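Local coordinates for cycloserine biosynthesis protein DcsG (Streptomyces lavendulae, PDB 6JIL) that catalyses the magnesium- and ATP-dependent cyclisation of O-ureido-D-serine to the antitubercular antibiotic D-cycloserine, at residues Pro176-Asp188 against Ser197-Asp209. Sequence-based numbering, arbitrary orientation.
Sequences PYVESVDRHGETD and SHAIHKGAMLMPD. With ADP (adenosine-5'-diphosphate), chain G.
E186 and K202 face each other in an antiparallel hydrogen-bonded pair, E186 N to K202 O and K202 N to E186 O each spanning 3.0 Å; D188 and I200 repeat the pattern, with T187 opposite H201 between them. G185, with positive phi, follows the short helix 181-184 and brings its CA 3.5 Å from K202 O, a CA-H...O contact.

Charge gathers on the sheet face carrying E186, D188 and K202. The E186 and K202 side chains run alongside each other, and the lysine bends at chi3 (-65°), placing NZ in salt bridges to D188 OD2 (3.2 Å, with a weak hydrogen bond) and E186 OE1 (3.6 Å). E186 OE1 and D188 OD1 are two acceptors 2.9 Å apart; the lysine charge near both carboxylates may ease their repulsion. R254, inferred to be catalytic, forms a long, weak ion pair with D188.

Apolar contacts are fewer: A204 CB meets V181 CG1 at 4.0 Å, while L206 CD2 reaches the edge of the Y177 ring near CE1.

ADP packs against both segments; K92, K137, S144 and Q175 also bind it. Y177 lays one ring face over adenine C2, P176 O accepts from N6, and V178 N donates to N1 (2.9 Å). E186 OE2 takes the ribose O3' hydrogen bond, and M205 N donates to O2'. One water joins Y177 OH to L206 N; another bonds E186 OE2 and G203 O; both also bond O2'.

Here a β-hairpin, the connection leading into it from strand 172-176 and its following loop cradle adenine and ribose, as expected of the nucleotide site of an ATP-grasp ligase.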
ATOM      1  N   PRO A 176     -17.487   0.297  -4.376  1.00 18.98           N
ATOM      2  CA  PRO A 176     -18.300  -0.668  -5.109  1.00 18.96           C
ATOM      3  C   PRO A 176     -17.327  -1.752  -5.557  1.00 20.29           C
ATOM      4  O   PRO A 176     -16.148  -1.471  -5.765  1.00 20.44           O
ATOM      5  CB  PRO A 176     -18.822   0.146  -6.284  1.00 18.81           C
ATOM      6  CG  PRO A 176     -17.730   1.153  -6.511  1.00 19.04           C
ATOM      7  CD  PRO A 176     -17.404   1.577  -5.098  1.00 18.44           C
ATOM      8  N   TYR A 177     -17.800  -2.984  -5.685  1.00 21.55           N
ATOM      9  CA  TYR A 177     -16.932  -4.061  -6.131  1.00 22.97           C
ATOM     10  C   TYR A 177     -16.687  -3.929  -7.633  1.00 25.31           C
ATOM     11  O   TYR A 177     -17.632  -3.970  -8.424  1.00 25.49           O
ATOM     12  CB  TYR A 177     -17.563  -5.427  -5.853  1.00 22.17           C
ATOM     13  CG  TYR A 177     -16.601  -6.553  -6.123  1.00 22.05           C
ATOM     14  CD1 TYR A 177     -15.623  -6.895  -5.189  1.00 22.16           C
ATOM     15  CD2 TYR A 177     -16.606  -7.224  -7.343  1.00 21.30           C
ATOM     16  CE1 TYR A 177     -14.670  -7.873  -5.466  1.00 21.41           C
ATOM     17  CE2 TYR A 177     -15.652  -8.204  -7.632  1.00 22.32           C
ATOM     18  CZ  TYR A 177     -14.686  -8.520  -6.691  1.00 20.13           C
ATOM     19  OH  TYR A 177     -13.722  -9.460  -6.974  1.00 20.32           O
ATOM     20  N   VAL A 178     -15.422  -3.767  -8.019  1.00 26.19           N
ATOM     21  CA  VAL A 178     -15.039  -3.641  -9.426  1.00 26.00           C
ATOM     22  C   VAL A 178     -15.107  -5.030 -10.056  1.00 27.23           C
ATOM     23  O   VAL A 178     -14.264  -5.887  -9.798  1.00 27.93           O
ATOM     24  CB  VAL A 178     -13.609  -3.061  -9.553  1.00 26.14           C
ATOM     25  CG1 VAL A 178     -13.133  -3.115 -11.005  1.00 24.16           C
ATOM     26  CG2 VAL A 178     -13.597  -1.625  -9.045  1.00 23.72           C
ATOM     27  N   GLU A 179     -16.126  -5.233 -10.882  1.00 28.87           N
ATOM     28  CA  GLU A 179     -16.389  -6.510 -11.540  1.00 29.99           C
ATOM     29  C   GLU A 179     -15.273  -7.133 -12.370  1.00 28.57           C
ATOM     30  O   GLU A 179     -15.175  -8.360 -12.450  1.00 28.91           O
ATOM     31  CB  GLU A 179     -17.649  -6.386 -12.403  1.00 32.75           C
ATOM     32  CG  GLU A 179     -18.867  -5.878 -11.631  1.00 39.05           C
ATOM     33  CD  GLU A 179     -20.151  -5.939 -12.443  1.00 43.35           C
ATOM     34  OE1 GLU A 179     -20.193  -5.359 -13.552  1.00 46.01           O
ATOM     35  OE2 GLU A 179     -21.123  -6.564 -11.969  1.00 45.50           O
ATOM     36  N   SER A 180     -14.434  -6.313 -12.992  1.00 26.79           N
ATOM     37  CA  SER A 180     -13.361  -6.864 -13.812  1.00 25.23           C
ATOM     38  C   SER A 180     -12.326  -7.617 -12.990  1.00 23.39           C
ATOM     39  O   SER A 180     -11.630  -8.472 -13.514  1.00 24.54           O
ATOM     40  CB  SER A 180     -12.655  -5.760 -14.604  1.00 25.20           C
ATOM     41  OG  SER A 180     -11.844  -4.961 -13.760  1.00 26.08           O
ATOM     42  N   VAL A 181     -12.224  -7.311 -11.704  1.00 22.32           N
ATOM     43  CA  VAL A 181     -11.227  -7.969 -10.862  1.00 23.79           C
ATOM     44  C   VAL A 181     -11.418  -9.487 -10.741  1.00 24.44           C
ATOM     45  O   VAL A 181     -10.454 -10.226 -10.527  1.00 23.61           O
ATOM     46  CB  VAL A 181     -11.187  -7.331  -9.450  1.00 21.70           C
ATOM     47  CG1 VAL A 181     -10.134  -8.007  -8.595  1.00 23.12           C
ATOM     48  CG2 VAL A 181     -10.874  -5.856  -9.563  1.00 21.45           C
ATOM     49  N   ASP A 182     -12.653  -9.951 -10.885  1.00 25.40           N
ATOM     50  CA  ASP A 182     -12.942 -11.383 -10.797  1.00 26.10           C
ATOM     51  C   ASP A 182     -12.230 -12.183 -11.883  1.00 27.49           C
ATOM     52  O   ASP A 182     -11.753 -13.292 -11.640  1.00 25.87           O
ATOM     53  CB  ASP A 182     -14.447 -11.625 -10.908  1.00 24.75           C
ATOM     54  CG  ASP A 182     -15.141 -11.550  -9.575  1.00 26.67           C
ATOM     55  OD1 ASP A 182     -16.386 -11.625  -9.547  1.00 29.68           O
ATOM     56  OD2 ASP A 182     -14.438 -11.426  -8.552  1.00 28.02           O
ATOM     57  N   ARG A 183     -12.160 -11.616 -13.083  1.00 28.88           N
ATOM     58  CA  ARG A 183     -11.521 -12.297 -14.195  1.00 30.21           C
ATOM     59  C   ARG A 183     -10.164 -11.746 -14.626  1.00 28.40           C
ATOM     60  O   ARG A 183      -9.376 -12.463 -15.232  1.00 29.76           O
ATOM     61  CB  ARG A 183     -12.475 -12.333 -15.393  1.00 33.40           C
ATOM     62  CG  ARG A 183     -13.357 -11.095 -15.554  1.00 39.20           C
ATOM     63  CD  ARG A 183     -14.383 -11.304 -16.679  1.00 43.64           C
ATOM     64  NE  ARG A 183     -15.381 -10.236 -16.752  1.00 46.71           N
ATOM     65  CZ  ARG A 183     -15.146  -9.009 -17.211  1.00 48.50           C
ATOM     66  NH1 ARG A 183     -13.940  -8.680 -17.648  1.00 49.20           N
ATOM     67  NH2 ARG A 183     -16.119  -8.105 -17.223  1.00 48.94           N
ATOM     68  N   HIS A 184      -9.878 -10.492 -14.304  1.00 26.61           N
ATOM     69  CA  HIS A 184      -8.612  -9.892 -14.708  1.00 25.42           C
ATOM     70  C   HIS A 184      -7.734  -9.448 -13.550  1.00 25.74           C
ATOM     71  O   HIS A 184      -6.713  -8.794 -13.753  1.00 26.74           O
ATOM     72  CB  HIS A 184      -8.883  -8.711 -15.632  1.00 24.32           C
ATOM     73  CG  HIS A 184      -9.600  -9.094 -16.885  1.00 26.09           C
ATOM     74  ND1 HIS A 184     -10.776  -8.498 -17.285  1.00 27.10           N
ATOM     75  CD2 HIS A 184      -9.322 -10.038 -17.815  1.00 26.84           C
ATOM     76  CE1 HIS A 184     -11.194  -9.060 -18.406  1.00 26.31           C
ATOM     77  NE2 HIS A 184     -10.330  -9.996 -18.748  1.00 28.08           N
ATOM     78  N   GLY A 185      -8.132  -9.806 -12.337  1.00 24.59           N
ATOM     79  CA  GLY A 185      -7.358  -9.424 -11.174  1.00 23.73           C
ATOM     80  C   GLY A 185      -6.975  -7.957 -11.187  1.00 23.95           C
ATOM     81  O   GLY A 185      -7.808  -7.095 -11.464  1.00 23.42           O
ATOM     82  N   GLU A 186      -5.706  -7.678 -10.897  1.00 23.18           N
ATOM     83  CA  GLU A 186      -5.210  -6.307 -10.856  1.00 21.21           C
ATOM     84  C   GLU A 186      -3.759  -6.279 -11.329  1.00 19.95           C
ATOM     85  O   GLU A 186      -3.107  -7.319 -11.403  1.00 17.85           O
ATOM     86  CB  GLU A 186      -5.285  -5.776  -9.420  1.00 20.66           C
ATOM     87  CG  GLU A 186      -4.114  -6.218  -8.557  1.00 20.00           C
ATOM     88  CD  GLU A 186      -4.363  -6.056  -7.073  1.00 20.86           C
ATOM     89  OE1 GLU A 186      -3.400  -5.748  -6.345  1.00 19.53           O
ATOM     90  OE2 GLU A 186      -5.511  -6.256  -6.632  1.00 22.06           O
ATOM     91  N   THR A 187      -3.255  -5.089 -11.642  1.00 19.43           N
ATOM     92  CA  THR A 187      -1.872  -4.951 -12.082  1.00 19.58           C
ATOM     93  C   THR A 187      -1.150  -4.010 -11.122  1.00 19.92           C
ATOM     94  O   THR A 187      -1.594  -2.883 -10.893  1.00 19.06           O
ATOM     95  CB  THR A 187      -1.793  -4.400 -13.520  1.00 20.52           C
ATOM     96  OG1 THR A 187      -2.566  -5.236 -14.392  1.00 20.14           O
ATOM     97  CG2 THR A 187      -0.351  -4.388 -14.009  1.00 19.74           C
ATOM     98  N   ASP A 188      -0.047  -4.492 -10.555  1.00 18.03           N
ATOM     99  CA  ASP A 188       0.747  -3.727  -9.598  1.00 17.13           C
ATOM    100  C   ASP A 188       2.064  -3.259 -10.219  1.00 17.15           C
ATOM    101  O   ASP A 188       2.944  -4.074 -10.506  1.00 17.18           O
ATOM    102  CB  ASP A 188       1.030  -4.586  -8.358  1.00 19.55           C
ATOM    103  CG  ASP A 188      -0.243  -4.944  -7.583  1.00 21.55           C
ATOM    104  OD1 ASP A 188      -1.358  -4.705  -8.100  1.00 21.14           O
ATOM    105  OD2 ASP A 188      -0.125  -5.471  -6.454  1.00 20.02           O
ATOM    106  N   SER A 197       9.634   0.596 -13.415  1.00 17.86           N
ATOM    107  CA  SER A 197      10.600  -0.494 -13.428  1.00 17.19           C
ATOM    108  C   SER A 197       9.979  -1.788 -13.924  1.00 16.97           C
ATOM    109  O   SER A 197      10.473  -2.401 -14.860  1.00 17.43           O
ATOM    110  CB  SER A 197      11.175  -0.727 -12.032  1.00 19.39           C
ATOM    111  OG  SER A 197      12.064  -1.833 -12.032  1.00 16.17           O
ATOM    112  N   HIS A 198       8.885  -2.197 -13.297  1.00 16.92           N
ATOM    113  CA  HIS A 198       8.239  -3.444 -13.668  1.00 17.14           C
ATOM    114  C   HIS A 198       6.887  -3.573 -12.986  1.00 18.02           C
ATOM    115  O   HIS A 198       6.521  -2.758 -12.130  1.00 14.98           O
ATOM    116  CB  HIS A 198       9.105  -4.613 -13.227  1.00 17.66           C
ATOM    117  CG  HIS A 198       9.354  -4.636 -11.750  1.00 21.20           C
ATOM    118  ND1 HIS A 198      10.339  -3.880 -11.149  1.00 19.44           N
ATOM    119  CD2 HIS A 198       8.710  -5.283 -10.748  1.00 19.61           C
ATOM    120  CE1 HIS A 198      10.291  -4.060  -9.841  1.00 19.97           C
ATOM    121  NE2 HIS A 198       9.312  -4.906  -9.572  1.00 20.27           N
ATOM    122  N   ALA A 199       6.159  -4.620 -13.357  1.00 17.98           N
ATOM    123  CA  ALA A 199       4.848  -4.869 -12.790  1.00 18.99           C
ATOM    124  C   ALA A 199       4.538  -6.355 -12.733  1.00 20.36           C
ATOM    125  O   ALA A 199       5.270  -7.188 -13.277  1.00 21.75           O
ATOM    126  CB  ALA A 199       3.785  -4.147 -13.610  1.00 19.28           C
ATOM    127  N   ILE A 200       3.449  -6.686 -12.052  1.00 20.56           N
ATOM    128  CA  ILE A 200       3.011  -8.064 -11.947  1.00 20.59           C
ATOM    129  C   ILE A 200       1.496  -8.074 -12.003  1.00 20.09           C
ATOM    130  O   ILE A 200       0.840  -7.040 -11.899  1.00 18.26           O
ATOM    131  CB  ILE A 200       3.410  -8.720 -10.602  1.00 21.55           C
ATOM    132  CG1 ILE A 200       2.512  -8.187  -9.479  1.00 22.88           C
ATOM    133  CG2 ILE A 200       4.874  -8.449 -10.295  1.00 22.72           C
ATOM    134  CD1 ILE A 200       2.673  -8.906  -8.151  1.00 21.81           C
ATOM    135  N   HIS A 201       0.949  -9.261 -12.189  1.00 19.64           N
ATOM    136  CA  HIS A 201      -0.476  -9.431 -12.181  1.00 18.54           C
ATOM    137  C   HIS A 201      -0.726 -10.140 -10.853  1.00 19.60           C
ATOM    138  O   HIS A 201       0.060 -11.000 -10.441  1.00 19.34           O
ATOM    139  CB  HIS A 201      -0.939 -10.296 -13.354  1.00 19.74           C
ATOM    140  CG  HIS A 201      -2.321 -10.834 -13.182  1.00 21.35           C
ATOM    141  ND1 HIS A 201      -2.571 -12.092 -12.678  1.00 23.57           N
ATOM    142  CD2 HIS A 201      -3.531 -10.257 -13.367  1.00 22.72           C
ATOM    143  CE1 HIS A 201      -3.875 -12.266 -12.559  1.00 24.18           C
ATOM    144  NE2 HIS A 201      -4.480 -11.166 -12.970  1.00 24.26           N
ATOM    145  N   LYS A 202      -1.785  -9.742 -10.162  1.00 18.40           N
ATOM    146  CA  LYS A 202      -2.134 -10.355  -8.894  1.00 18.17           C
ATOM    147  C   LYS A 202      -3.590 -10.785  -9.016  1.00 19.44           C
ATOM    148  O   LYS A 202      -4.450  -9.976  -9.371  1.00 19.80           O
ATOM    149  CB  LYS A 202      -1.973  -9.353  -7.746  1.00 18.33           C
ATOM    150  CG  LYS A 202      -2.316  -9.937  -6.384  1.00 20.66           C
ATOM    151  CD  LYS A 202      -2.424  -8.865  -5.304  1.00 22.91           C
ATOM    152  CE  LYS A 202      -1.088  -8.183  -5.045  1.00 22.56           C
ATOM    153  NZ  LYS A 202      -1.186  -7.181  -3.953  1.00 19.28           N
ATOM    154  N   GLY A 203      -3.865 -12.056  -8.734  1.00 18.42           N
ATOM    155  CA  GLY A 203      -5.226 -12.549  -8.837  1.00 19.01           C
ATOM    156  C   GLY A 203      -6.173 -11.886  -7.857  1.00 20.71           C
ATOM    157  O   GLY A 203      -5.739 -11.193  -6.938  1.00 20.60           O
ATOM    158  N   ALA A 204      -7.472 -12.095  -8.058  1.00 21.17           N
ATOM    159  CA  ALA A 204      -8.483 -11.527  -7.175  1.00 21.36           C
ATOM    160  C   ALA A 204      -8.265 -12.103  -5.779  1.00 22.04           C
ATOM    161  O   ALA A 204      -7.789 -13.223  -5.640  1.00 23.82           O
ATOM    162  CB  ALA A 204      -9.877 -11.876  -7.690  1.00 18.00           C
HETATM  163  N   MSE A 205      -8.610 -11.342  -4.746  1.00 23.79           N
HETATM  164  CA  MSE A 205      -8.427 -11.799  -3.368  1.00 23.71           C
HETATM  165  C   MSE A 205      -9.743 -12.139  -2.673  1.00 23.66           C
HETATM  166  O   MSE A 205      -9.791 -12.992  -1.783  1.00 22.38           O
HETATM  167  CB  MSE A 205      -7.702 -10.722  -2.562  1.00 24.34           C
HETATM  168  CG  MSE A 205      -6.275 -10.450  -3.012  1.00 28.23           C
HETATM  169 SE   MSE A 205      -5.076 -11.908  -2.579  1.00 32.87          SE
HETATM  170  CE  MSE A 205      -4.677 -12.564  -4.356  1.00 27.07           C
ATOM    171  N   LEU A 206     -10.805 -11.459  -3.080  1.00 23.32           N
ATOM    172  CA  LEU A 206     -12.125 -11.658  -2.501  1.00 23.10           C
ATOM    173  C   LEU A 206     -12.959 -12.625  -3.346  1.00 25.57           C
ATOM    174  O   LEU A 206     -13.425 -12.272  -4.431  1.00 25.98           O
ATOM    175  CB  LEU A 206     -12.832 -10.305  -2.400  1.00 19.82           C
ATOM    176  CG  LEU A 206     -12.437  -9.313  -1.295  1.00 18.63           C
ATOM    177  CD1 LEU A 206     -11.101  -9.677  -0.664  1.00 18.31           C
ATOM    178  CD2 LEU A 206     -12.416  -7.919  -1.879  1.00 13.70           C
HETATM  179  N   MSE A 207     -13.152 -13.841  -2.843  1.00 27.15           N
HETATM  180  CA  MSE A 207     -13.927 -14.848  -3.561  1.00 28.52           C
HETATM  181  C   MSE A 207     -15.426 -14.638  -3.396  1.00 27.31           C
HETATM  182  O   MSE A 207     -15.888 -14.186  -2.349  1.00 28.64           O
HETATM  183  CB  MSE A 207     -13.567 -16.251  -3.071  1.00 32.18           C
HETATM  184  CG  MSE A 207     -12.121 -16.660  -3.310  1.00 38.80           C
HETATM  185 SE   MSE A 207     -11.512 -16.415  -5.138  1.00 51.55          SE
HETATM  186  CE  MSE A 207     -12.833 -17.489  -6.060  1.00 47.41           C
ATOM    187  N   PRO A 208     -16.211 -14.968  -4.433  1.00 26.23           N
ATOM    188  CA  PRO A 208     -17.666 -14.810  -4.375  1.00 26.18           C
ATOM    189  C   PRO A 208     -18.280 -15.575  -3.200  1.00 26.51           C
ATOM    190  O   PRO A 208     -19.319 -15.190  -2.679  1.00 26.78           O
ATOM    191  CB  PRO A 208     -18.125 -15.363  -5.722  1.00 24.56           C
ATOM    192  CG  PRO A 208     -16.964 -15.077  -6.619  1.00 25.49           C
ATOM    193  CD  PRO A 208     -15.791 -15.459  -5.757  1.00 25.74           C
ATOM    194  N   ASP A 209     -17.622 -16.653  -2.780  1.00 29.17           N
ATOM    195  CA  ASP A 209     -18.115 -17.476  -1.678  1.00 31.86           C
ATOM    196  C   ASP A 209     -17.708 -16.985  -0.286  1.00 32.59           C
ATOM    197  O   ASP A 209     -17.843 -17.720   0.693  1.00 34.42           O
ATOM    198  CB  ASP A 209     -17.656 -18.929  -1.852  1.00 33.44           C
ATOM    199  CG  ASP A 209     -16.193 -19.130  -1.497  1.00 36.36           C
ATOM    200  OD1 ASP A 209     -15.705 -20.277  -1.595  1.00 38.40           O
ATOM    201  OD2 ASP A 209     -15.526 -18.148  -1.114  1.00 38.74           O
TER
HETATM  202  PB  ADP G 403      -4.865  -4.179   1.000  1.00 15.07           P
HETATM  203  O1B ADP G 403      -4.238  -5.070  -0.191  1.00 15.55           O
HETATM  204  O2B ADP G 403      -3.914  -3.036   1.344  1.00 16.24           O
HETATM  205  O3B ADP G 403      -5.057  -5.079   2.240  1.00 14.51           O
HETATM  206  PA  ADP G 403      -6.711  -3.704  -0.983  1.00 15.40           P
HETATM  207  O1A ADP G 403      -7.314  -2.458  -1.452  1.00 18.23           O
HETATM  208  O2A ADP G 403      -5.454  -4.013  -1.906  1.00 18.51           O
HETATM  209  O3A ADP G 403      -6.302  -3.518   0.587  1.00 18.34           O
HETATM  210  O5' ADP G 403      -7.820  -4.866  -1.078  1.00 19.41           O
HETATM  211  C5' ADP G 403      -7.185  -6.142  -0.995  1.00 15.69           C
HETATM  212  C4' ADP G 403      -7.725  -7.029  -2.125  1.00 17.85           C
HETATM  213  O4' ADP G 403      -9.170  -7.043  -2.096  1.00 18.45           O
HETATM  214  C3' ADP G 403      -7.306  -6.497  -3.490  1.00 17.94           C
HETATM  215  O3' ADP G 403      -6.058  -7.037  -3.907  1.00 20.88           O
HETATM  216  C2' ADP G 403      -8.472  -6.906  -4.393  1.00 19.64           C
HETATM  217  O2' ADP G 403      -8.278  -8.208  -4.954  1.00 21.76           O
HETATM  218  C1' ADP G 403      -9.693  -6.847  -3.446  1.00 19.75           C
HETATM  219  N9  ADP G 403     -10.415  -5.548  -3.565  1.00 19.96           N
HETATM  220  C8  ADP G 403     -10.416  -4.514  -2.660  1.00 19.04           C
HETATM  221  N7  ADP G 403     -11.199  -3.556  -3.059  1.00 16.25           N
HETATM  222  C5  ADP G 403     -11.755  -3.897  -4.240  1.00 17.79           C
HETATM  223  C6  ADP G 403     -12.820  -3.375  -5.024  1.00 17.65           C
HETATM  224  N6  ADP G 403     -13.379  -2.140  -4.727  1.00 15.38           N
HETATM  225  N1  ADP G 403     -13.288  -4.111  -6.050  1.00 17.83           N
HETATM  226  C2  ADP G 403     -12.784  -5.311  -6.343  1.00 18.87           C
HETATM  227  N3  ADP G 403     -11.792  -5.844  -5.633  1.00 18.46           N
HETATM  228  C4  ADP G 403     -11.253  -5.186  -4.589  1.00 17.97           C
HETATM  229  O   HOH W   1     -11.133  -9.507  -5.390  1.00 16.29           O
HETATM  230  O   HOH W   2      -6.946  -8.426  -7.127  1.00 17.91           O